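Local coordinates for uncharacterized protein (Staphylococcus aureus subsp. aureus Mu50, PDB 4QXZ) that is of unknown function but folds into a beta-barrel core resembling type VI secretion system proteins, joined to a pair of helices, at residues L60-S65 / I114-H119; E70-Y75 / S100-I105; D83-I88 / P95-S100. All blocks are in the same frame, centred on the assembly; numbering follows the deposited sequence.

Contact 1: residues L60-S65 / I114-H119; sequences LEIVIS and IVFECH
L60 lies beside F116, both side chains pointing the same way on one face of the sheet. Followed outward, L60 meets the neighbouring strand with CB, CG and one of its two methyls, CD2. Its CB lies 4.0 Å from C118 SG, CG comes up to F116 CD1, and CD2 touches the same ring carbon at 3.7 Å. The first torsion (chi1 169°) puts CG away from the backbone N and beside the carbonyl carbon, and the second then brings CD2 to the ring. I62 reaches the next corner of the ring, with CD1 3.6 Å from F116 CE1 and its CG1 at the ring edge in plane. The two strands run antiparallel as neighbours in the curled sheet of the beta-barrel core, and L60, I62, I64, I114, F116 and C118 are all buried. F29 of strand 23-32 touches L60, I62 and the F116 ring on this same side. L60 and F116 form one hydrogen-bonded pair, the F116 N to L60 O bond being 2.8 Å long and in the carbonyl plane; I62 and I114 form the other, with I114 N 3.0 Å from I62 O. Between them E61 and V115 make a non-hydrogen-bonded pair with side chains on the other face, where V115 CG2 rests 3.9 Å from E61 CG. Further along, the CD1 methyls of I64 and I114 meet at 3.7 Å.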
loop_
_atom_site.group_PDB
_atom_site.type_symbol
_atom_site.label_atom_id
_atom_site.label_comp_id
_atom_site.label_asym_id
_atom_site.label_seq_id
_atom_site.Cartn_x
_atom_site.Cartn_y
_atom_site.Cartn_z
ATOM N N LEU A 60 -1.814 9.593 -5.635
ATOM C CA LEU A 60 -0.934 8.573 -6.207
ATOM C C LEU A 60 0.467 9.128 -6.179
ATOM O O LEU A 60 0.698 10.241 -6.657
ATOM C CB LEU A 60 -1.334 8.230 -7.648
ATOM C CG LEU A 60 -0.358 7.368 -8.496
ATOM C CD1 LEU A 60 -0.296 5.953 -7.960
ATOM C CD2 LEU A 60 -0.713 7.350 -9.984
ATOM N N GLU A 61 1.388 8.367 -5.591
ATOM C CA GLU A 61 2.815 8.707 -5.620
ATOM C C GLU A 61 3.569 7.573 -6.286
ATOM O O GLU A 61 3.443 6.417 -5.869
ATOM C CB GLU A 61 3.364 8.948 -4.216
ATOM C CG GLU A 61 4.749 9.610 -4.218
ATOM C CD GLU A 61 5.255 10.031 -2.831
ATOM O OE1 GLU A 61 4.454 10.535 -2.020
ATOM O OE2 GLU A 61 6.472 9.874 -2.555
ATOM N N ILE A 62 4.328 7.901 -7.330
ATOM C CA ILE A 62 5.127 6.907 -8.034
ATOM C C ILE A 62 6.549 7.387 -8.198
ATOM O O ILE A 62 6.813 8.591 -8.192
ATOM C CB ILE A 62 4.573 6.590 -9.444
ATOM C CG1 ILE A 62 4.471 7.861 -10.298
ATOM C CG2 ILE A 62 3.220 5.923 -9.347
ATOM C CD1 ILE A 62 4.029 7.611 -11.716
ATOM N N VAL A 63 7.455 6.435 -8.372
ATOM C CA VAL A 63 8.835 6.742 -8.721
ATOM C C VAL A 63 9.150 6.110 -10.066
ATOM O O VAL A 63 8.949 4.917 -10.250
ATOM C CB VAL A 63 9.814 6.221 -7.658
ATOM C CG1 VAL A 63 11.259 6.553 -8.042
ATOM C CG2 VAL A 63 9.460 6.818 -6.293
ATOM N N ILE A 64 9.619 6.922 -11.006
ATOM C CA ILE A 64 9.972 6.440 -12.333
ATOM C C ILE A 64 11.272 7.079 -12.795
ATOM O O ILE A 64 11.809 7.959 -12.134
ATOM C CB ILE A 64 8.863 6.734 -13.361
ATOM C CG1 ILE A 64 8.529 8.229 -13.406
ATOM C CG2 ILE A 64 7.622 5.905 -13.049
ATOM C CD1 ILE A 64 7.639 8.626 -14.577
ATOM N N SER A 65 11.763 6.619 -13.935
ATOM C CA SER A 65 12.966 7.157 -14.548
ATOM C C SER A 65 12.833 8.640 -14.898
ATOM O O SER A 65 11.792 9.062 -15.360
ATOM C CB SER A 65 13.282 6.362 -15.816
ATOM O OG SER A 65 14.174 7.077 -16.637
ATOM N N ILE A 114 6.646 11.516 -8.537
ATOM C CA ILE A 114 5.514 12.309 -8.978
ATOM C C ILE A 114 4.287 11.978 -8.166
ATOM O O ILE A 114 3.898 10.811 -8.078
ATOM C CB ILE A 114 5.179 12.050 -10.459
ATOM C CG1 ILE A 114 6.444 12.106 -11.312
ATOM C CG2 ILE A 114 4.164 13.068 -10.951
ATOM C CD1 ILE A 114 6.249 11.555 -12.698
ATOM N N VAL A 115 3.680 13.020 -7.599
ATOM C CA VAL A 115 2.407 12.929 -6.891
ATOM C C VAL A 115 1.298 13.407 -7.829
ATOM O O VAL A 115 1.427 14.466 -8.446
ATOM C CB VAL A 115 2.451 13.807 -5.620
ATOM C CG1 VAL A 115 1.079 13.889 -4.946
ATOM C CG2 VAL A 115 3.493 13.269 -4.640
ATOM N N PHE A 116 0.221 12.632 -7.949
ATOM C CA PHE A 116 -0.957 13.039 -8.744
ATOM C C PHE A 116 -2.156 13.226 -7.861
ATOM O O PHE A 116 -2.324 12.482 -6.912
ATOM C CB PHE A 116 -1.363 11.969 -9.761
ATOM C CG PHE A 116 -0.263 11.552 -10.684
ATOM C CD1 PHE A 116 0.735 10.712 -10.247
ATOM C CD2 PHE A 116 -0.244 11.987 -11.989
ATOM C CE1 PHE A 116 1.744 10.329 -11.095
ATOM C CE2 PHE A 116 0.755 11.617 -12.847
ATOM C CZ PHE A 116 1.755 10.783 -12.401
ATOM N N GLU A 117 -3.015 14.179 -8.219
ATOM C CA GLU A 117 -4.334 14.324 -7.596
ATOM C C GLU A 117 -5.367 13.557 -8.427
ATOM O O GLU A 117 -5.615 13.900 -9.571
ATOM C CB GLU A 117 -4.724 15.803 -7.516
ATOM C CG GLU A 117 -5.989 16.077 -6.704
ATOM C CD GLU A 117 -6.585 17.463 -6.973
ATOM O OE1 GLU A 117 -5.833 18.465 -6.847
ATOM O OE2 GLU A 117 -7.805 17.553 -7.302
ATOM N N CYS A 118 -5.985 12.542 -7.840
ATOM C CA CYS A 118 -6.795 11.610 -8.582
ATOM C C CYS A 118 -8.229 11.608 -8.100
ATOM O O CYS A 118 -8.485 11.806 -6.916
ATOM C CB CYS A 118 -6.208 10.202 -8.439
ATOM S SG CYS A 118 -4.538 10.056 -9.109
ATOM N N HIS A 119 -9.147 11.396 -9.035
ATOM C CA HIS A 119 -10.562 11.199 -8.747
ATOM C C HIS A 119 -11.008 9.939 -9.484
ATOM O O HIS A 119 -10.858 9.839 -10.697
ATOM C CB HIS A 119 -11.374 12.417 -9.220
ATOM C CG HIS A 119 -10.750 13.734 -8.851
ATOM N ND1 HIS A 119 -10.532 14.110 -7.539
ATOM C CD2 HIS A 119 -10.280 14.751 -9.616
ATOM C CE1 HIS A 119 -9.959 15.301 -7.514
ATOM N NE2 HIS A 119 -9.798 15.713 -8.759
#

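Contact 2: residues E70-Y75 / S100-I105; sequences ETFKEY and STVKSI
The first torsions of V102 and I105 aim one branch of each at helix residues F72, K73 and Y75. In V102, CG1 stands opposite the backbone N (chi1 -175°), which places CG2 beside that N and makes it the methyl that reaches the helix. In I105, CG1 takes the position beside N (chi1 -52°) and the chain then runs on extended, carrying CD1 out to the helix backbone.

I105 CD1 comes 3.5 Å from F72 O and 3.7 Å from K73 N, so it rests on the peptide unit joining the two residues. It also approaches the CB of F72 and the CD of K73, an aliphatic part of the lysine chain; the ammonium end of K73 pairs with D77 in a salt bridge. V102 CG2 meets two aromatic residues of the helix, lying 3.9 Å from Y75 CB and 4.2 Å from F72 CD2, at the edge of the F72 ring near its plane. The side chains of F72 and V102 cross at about a right angle. Beyond CB the Y75 side chain leads away from the strand, and one face of its ring lies over T71 O of its own helix, offset toward the rim. Two strand side chains thus pack on one side of a helical turn, one of them against its backbone. K103 and S104 both face V115, a classic beta bulge, consistent with V102 and I105, three residues apart, both pointing to the helix.

Helix 69-77 lies almost square across strand 96-107, at 101° between these short segments. F72 and V102 both also touch I114 of strand 111-121, while L82 of strand 82-88 packs against V102 and Y75, so the helix spans three neighbouring strands of the barrel sheet.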
loop_
_atom_site.group_PDB
_atom_site.type_symbol
_atom_site.label_atom_id
_atom_site.label_comp_id
_atom_site.label_asym_id
_atom_site.label_seq_id
_atom_site.Cartn_x
_atom_site.Cartn_y
_atom_site.Cartn_z
ATOM N N GLU A 70 10.410 15.760 -18.783
ATOM C CA GLU A 70 9.823 16.868 -19.570
ATOM C C GLU A 70 8.331 16.661 -19.788
ATOM O O GLU A 70 7.534 17.595 -19.635
ATOM C CB GLU A 70 10.495 17.057 -20.941
ATOM C CG GLU A 70 12.010 16.905 -20.971
ATOM C CD GLU A 70 12.732 17.788 -19.971
ATOM O OE1 GLU A 70 12.304 18.952 -19.795
ATOM O OE2 GLU A 70 13.733 17.310 -19.377
ATOM N N THR A 71 7.957 15.439 -20.158
ATOM C CA THR A 71 6.549 15.115 -20.377
ATOM C C THR A 71 5.749 15.569 -19.145
ATOM O O THR A 71 4.814 16.365 -19.262
ATOM C CB THR A 71 6.338 13.602 -20.699
ATOM O OG1 THR A 71 7.043 13.260 -21.896
ATOM C CG2 THR A 71 4.873 13.272 -20.932
ATOM N N PHE A 72 6.166 15.118 -17.963
ATOM C CA PHE A 72 5.396 15.373 -16.747
ATOM C C PHE A 72 5.483 16.806 -16.248
ATOM O O PHE A 72 4.540 17.303 -15.612
ATOM C CB PHE A 72 5.771 14.374 -15.649
ATOM C CG PHE A 72 5.225 12.998 -15.903
ATOM C CD1 PHE A 72 5.969 12.056 -16.570
ATOM C CD2 PHE A 72 3.937 12.679 -15.524
ATOM C CE1 PHE A 72 5.464 10.801 -16.829
ATOM C CE2 PHE A 72 3.418 11.430 -15.779
ATOM C CZ PHE A 72 4.184 10.485 -16.437
ATOM N N LYS A 73 6.605 17.463 -16.542
ATOM C CA LYS A 73 6.768 18.879 -16.244
ATOM C C LYS A 73 5.779 19.665 -17.085
ATOM O O LYS A 73 5.104 20.551 -16.573
ATOM C CB LYS A 73 8.209 19.343 -16.511
ATOM C CG LYS A 73 8.542 20.742 -16.003
ATOM C CD LYS A 73 8.448 20.826 -14.484
ATOM C CE LYS A 73 8.875 22.181 -13.939
ATOM N NZ LYS A 73 7.942 23.254 -14.376
ATOM N N GLU A 74 5.665 19.319 -18.365
ATOM C CA GLU A 74 4.676 19.975 -19.229
ATOM C C GLU A 74 3.228 19.665 -18.822
ATOM O O GLU A 74 2.361 20.516 -19.015
ATOM C CB GLU A 74 4.882 19.625 -20.707
ATOM C CG GLU A 74 3.925 20.383 -21.631
ATOM C CD GLU A 74 4.134 20.099 -23.112
ATOM O OE1 GLU A 74 4.603 18.984 -23.452
ATOM O OE2 GLU A 74 3.813 20.995 -23.935
ATOM N N TYR A 75 2.957 18.462 -18.301
ATOM C CA TYR A 75 1.614 18.140 -17.794
ATOM C C TYR A 75 1.259 19.008 -16.602
ATOM O O TYR A 75 0.121 19.467 -16.466
ATOM C CB TYR A 75 1.489 16.658 -17.381
ATOM C CG TYR A 75 1.456 15.663 -18.529
ATOM C CD1 TYR A 75 0.910 16.010 -19.766
ATOM C CD2 TYR A 75 1.952 14.375 -18.373
ATOM C CE1 TYR A 75 0.861 15.117 -20.809
ATOM C CE2 TYR A 75 1.892 13.465 -19.412
ATOM C CZ TYR A 75 1.348 13.854 -20.630
ATOM O OH TYR A 75 1.289 13.003 -21.700
ATOM N N SER A 100 -6.836 12.518 -13.488
ATOM C CA SER A 100 -5.890 13.190 -12.607
ATOM C C SER A 100 -5.070 14.317 -13.223
ATOM O O SER A 100 -4.999 14.481 -14.460
ATOM C CB SER A 100 -4.933 12.148 -11.999
ATOM O OG SER A 100 -4.064 11.628 -12.974
ATOM N N THR A 101 -4.440 15.079 -12.320
ATOM C CA THR A 101 -3.464 16.119 -12.668
ATOM C C THR A 101 -2.196 15.954 -11.840
ATOM O O THR A 101 -2.243 15.485 -10.684
ATOM C CB THR A 101 -4.024 17.525 -12.387
ATOM O OG1 THR A 101 -4.503 17.563 -11.046
ATOM C CG2 THR A 101 -5.187 17.857 -13.320
ATOM N N VAL A 102 -1.066 16.365 -12.410
ATOM C CA VAL A 102 0.199 16.336 -11.676
ATOM C C VAL A 102 0.243 17.463 -10.638
ATOM O O VAL A 102 0.062 18.638 -10.975
ATOM C CB VAL A 102 1.411 16.454 -12.611
ATOM C CG1 VAL A 102 2.705 16.304 -11.811
ATOM C CG2 VAL A 102 1.327 15.407 -13.718
ATOM N N LYS A 103 0.484 17.087 -9.384
ATOM C CA LYS A 103 0.479 18.014 -8.255
ATOM C C LYS A 103 1.890 18.477 -7.884
ATOM O O LYS A 103 2.092 19.643 -7.569
ATOM C CB LYS A 103 -0.141 17.321 -7.065
ATOM C CG LYS A 103 -0.464 18.223 -5.906
ATOM C CD LYS A 103 -0.908 17.380 -4.722
ATOM C CE LYS A 103 -2.141 17.969 -4.053
ATOM N NZ LYS A 103 -1.856 19.293 -3.435
ATOM N N SER A 104 2.855 17.555 -7.901
ATOM C CA SER A 104 4.248 17.887 -7.599
ATOM C C SER A 104 5.218 16.894 -8.236
ATOM O O SER A 104 4.875 15.734 -8.463
ATOM C CB SER A 104 4.478 17.972 -6.079
ATOM O OG SER A 104 4.511 16.702 -5.457
ATOM N N ILE A 105 6.421 17.375 -8.547
ATOM C CA ILE A 105 7.483 16.551 -9.132
ATOM C C ILE A 105 8.768 16.788 -8.354
ATOM O O ILE A 105 9.102 17.922 -8.011
ATOM C CB ILE A 105 7.751 16.906 -10.606
ATOM C CG1 ILE A 105 6.450 16.883 -11.409
ATOM C CG2 ILE A 105 8.754 15.948 -11.228
ATOM C CD1 ILE A 105 6.596 17.389 -12.834
#

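Contact 3: residues D83-I88 / P95-S100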
loop_
_atom_site.group_PDB
_atom_site.type_symbol
_atom_site.label_atom_id
_atom_site.label_comp_id
_atom_site.label_asym_id
_atom_site.label_seq_id
_atom_site.Cartn_x
_atom_site.Cartn_y
_atom_site.Cartn_z
ATOM N N ASP A 83 -5.963 10.803 -18.195
ATOM C CA ASP A 83 -6.797 9.623 -18.042
ATOM C C ASP A 83 -5.862 8.439 -17.758
ATOM O O ASP A 83 -5.141 7.944 -18.644
ATOM C CB ASP A 83 -7.616 9.386 -19.314
ATOM C CG ASP A 83 -8.791 8.415 -19.116
ATOM O OD1 ASP A 83 -9.289 8.228 -17.974
ATOM O OD2 ASP A 83 -9.251 7.845 -20.136
ATOM N N ILE A 84 -5.871 7.992 -16.517
ATOM C CA ILE A 84 -4.880 7.014 -16.079
ATOM C C ILE A 84 -5.498 5.703 -15.618
ATOM O O ILE A 84 -6.678 5.644 -15.235
ATOM C CB ILE A 84 -3.969 7.566 -14.966
ATOM C CG1 ILE A 84 -4.724 7.753 -13.654
ATOM C CG2 ILE A 84 -3.342 8.876 -15.394
ATOM C CD1 ILE A 84 -3.822 8.123 -12.478
ATOM N N ARG A 85 -4.677 4.661 -15.706
ATOM C CA ARG A 85 -5.025 3.324 -15.270
ATOM C C ARG A 85 -4.017 2.932 -14.206
ATOM O O ARG A 85 -2.812 3.062 -14.411
ATOM C CB ARG A 85 -4.921 2.347 -16.429
ATOM C CG ARG A 85 -5.705 2.747 -17.650
ATOM C CD ARG A 85 -7.206 2.658 -17.410
ATOM N NE ARG A 85 -7.942 3.275 -18.504
ATOM C CZ ARG A 85 -8.362 4.537 -18.545
ATOM N NH1 ARG A 85 -8.144 5.385 -17.542
ATOM N NH2 ARG A 85 -9.007 4.958 -19.622
ATOM N N VAL A 86 -4.513 2.464 -13.068
ATOM C CA VAL A 86 -3.652 2.053 -11.953
ATOM C C VAL A 86 -4.035 0.625 -11.515
ATOM O O VAL A 86 -5.200 0.361 -11.176
ATOM C CB VAL A 86 -3.785 3.022 -10.760
ATOM C CG1 VAL A 86 -2.740 2.705 -9.698
ATOM C CG2 VAL A 86 -3.683 4.472 -11.219
ATOM N N VAL A 87 -3.064 -0.285 -11.569
ATOM C CA VAL A 87 -3.266 -1.675 -11.159
ATOM C C VAL A 87 -2.755 -1.804 -9.737
ATOM O O VAL A 87 -1.647 -1.338 -9.416
ATOM C CB VAL A 87 -2.519 -2.635 -12.072
ATOM C CG1 VAL A 87 -2.776 -4.075 -11.679
ATOM C CG2 VAL A 87 -2.933 -2.400 -13.517
ATOM N N ILE A 88 -3.542 -2.468 -8.922
ATOM C CA ILE A 88 -3.350 -2.492 -7.500
ATOM C C ILE A 88 -2.927 -3.844 -6.951
ATOM O O ILE A 88 -3.459 -4.864 -7.323
ATOM C CB ILE A 88 -4.632 -2.042 -6.815
ATOM C CG1 ILE A 88 -4.908 -0.597 -7.129
ATOM C CG2 ILE A 88 -4.533 -2.205 -5.327
ATOM C CD1 ILE A 88 -6.279 -0.159 -6.709
ATOM N N PRO A 95 -7.317 -2.821 -13.844
ATOM C CA PRO A 95 -6.997 -1.443 -13.547
ATOM C C PRO A 95 -8.152 -0.733 -12.890
ATOM O O PRO A 95 -9.283 -1.014 -13.214
ATOM C CB PRO A 95 -6.771 -0.813 -14.925
ATOM C CG PRO A 95 -6.721 -1.915 -15.910
ATOM C CD PRO A 95 -7.260 -3.137 -15.281
ATOM N N ALA A 96 -7.865 0.167 -11.970
ATOM C CA ALA A 96 -8.826 1.179 -11.590
ATOM C C ALA A 96 -8.665 2.397 -12.515
ATOM O O ALA A 96 -7.599 2.650 -13.070
ATOM C CB ALA A 96 -8.637 1.579 -10.136
ATOM N N LEU A 97 -9.743 3.149 -12.677
ATOM C CA LEU A 97 -9.777 4.228 -13.644
ATOM C C LEU A 97 -9.804 5.548 -12.884
ATOM O O LEU A 97 -10.640 5.721 -12.010
ATOM C CB LEU A 97 -11.012 4.089 -14.526
ATOM C CG LEU A 97 -11.380 2.668 -14.995
ATOM C CD1 LEU A 97 -12.636 2.713 -15.846
ATOM C CD2 LEU A 97 -10.255 2.021 -15.778
ATOM N N PHE A 98 -8.873 6.456 -13.193
ATOM C CA PHE A 98 -8.864 7.785 -12.590
ATOM C C PHE A 98 -8.691 8.891 -13.612
ATOM O O PHE A 98 -8.112 8.704 -14.684
ATOM C CB PHE A 98 -7.726 7.942 -11.595
ATOM C CG PHE A 98 -7.749 6.963 -10.475
ATOM C CD1 PHE A 98 -7.217 5.697 -10.640
ATOM C CD2 PHE A 98 -8.259 7.319 -9.244
ATOM C CE1 PHE A 98 -7.229 4.790 -9.607
ATOM C CE2 PHE A 98 -8.264 6.423 -8.203
ATOM C CZ PHE A 98 -7.745 5.157 -8.380
ATOM N N GLU A 99 -9.180 10.062 -13.237
ATOM C CA GLU A 99 -8.885 11.286 -13.949
ATOM C C GLU A 99 -8.000 12.078 -13.004
ATOM O O GLU A 99 -8.376 12.292 -11.839
ATOM C CB GLU A 99 -10.173 12.053 -14.280
ATOM C CG GLU A 99 -9.951 13.326 -15.099
ATOM C CD GLU A 99 -11.253 14.063 -15.469
ATOM O OE1 GLU A 99 -12.328 13.575 -15.036
ATOM O OE2 GLU A 99 -11.221 15.116 -16.180
ATOM N N SER A 100 -6.836 12.518 -13.488
ATOM C CA SER A 100 -5.890 13.190 -12.607
ATOM C C SER A 100 -5.070 14.317 -13.223
ATOM O O SER A 100 -4.999 14.481 -14.460
ATOM C CB SER A 100 -4.933 12.148 -11.999
ATOM O OG SER A 100 -4.064 11.628 -12.974
#
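A beta hairpin joins strand 82-88 to strand 96-107, and its two arms pair here in antiparallel register. I84 with F98 and V86 with A96 are the hydrogen-bonded pairs. I84 N gives a nearly straight bond to F98 O (3.0 Å, 170° at the hydrogen), and A96 N closes on V86 O at 2.8 Å from a position tilted out of the carbonyl plane.

On the face carrying I84, V86 and F98 the packing is apolar and largely buried. With chi1 at 69°, I84 CG1 is flanked by both backbone neighbours of CA and comes 3.6 Å from F98 CB, and its CD1 reaches on to S100 OG at 3.5 Å. V86 meets the ring itself, CG2 lying 3.8 Å from F98 CD1. W58 comes to the same ring edge-to-face.

The other face is mixed: the salt bridge of R85 with D83 lies beside L97, and both R85 and L97 are buried. R85 bends at its second torsion and returns along its own strand to D83, gripping the carboxylate end-on: NH1 bonds OD1, and NH2 makes a salt bridge to OD2 at 2.9 Å. Both nitrogens come from above the carboxylate plane, while OD1 lies in the guanidinium plane. L97 CD2 packs 3.5 Å from R85 CD, against the chain leading to the charged group. Y121 OH also bonds D83 OD1, and R85 NH2 bonds the carbonyl of S155, tying the pair to the C-terminal helical region.

The whole is an antiparallel beta hairpin in a curled barrel sheet, with I84, V86 and F98 lining its buried face.

Overall arrangement
After the first three strands, strand 57-65 supplies one side of contact 1; its partner, 111-121, arrives only after helix 69-77 and the hairpin of strands 82-88 and 96-107. Contact 1 thus closes the widest loop. Within it contact 2 returns strand 96-107 to the helix, and within that contact 3 closes the hairpin itself, so the three nest without crossing. Strand 96-107 serves both inner contacts, which share S100, and it neighbours strand 111-121 of contact 1 through bonds such as E117 N to T101 O. Together they tie four strands of the curled sheet to the helix laid across it.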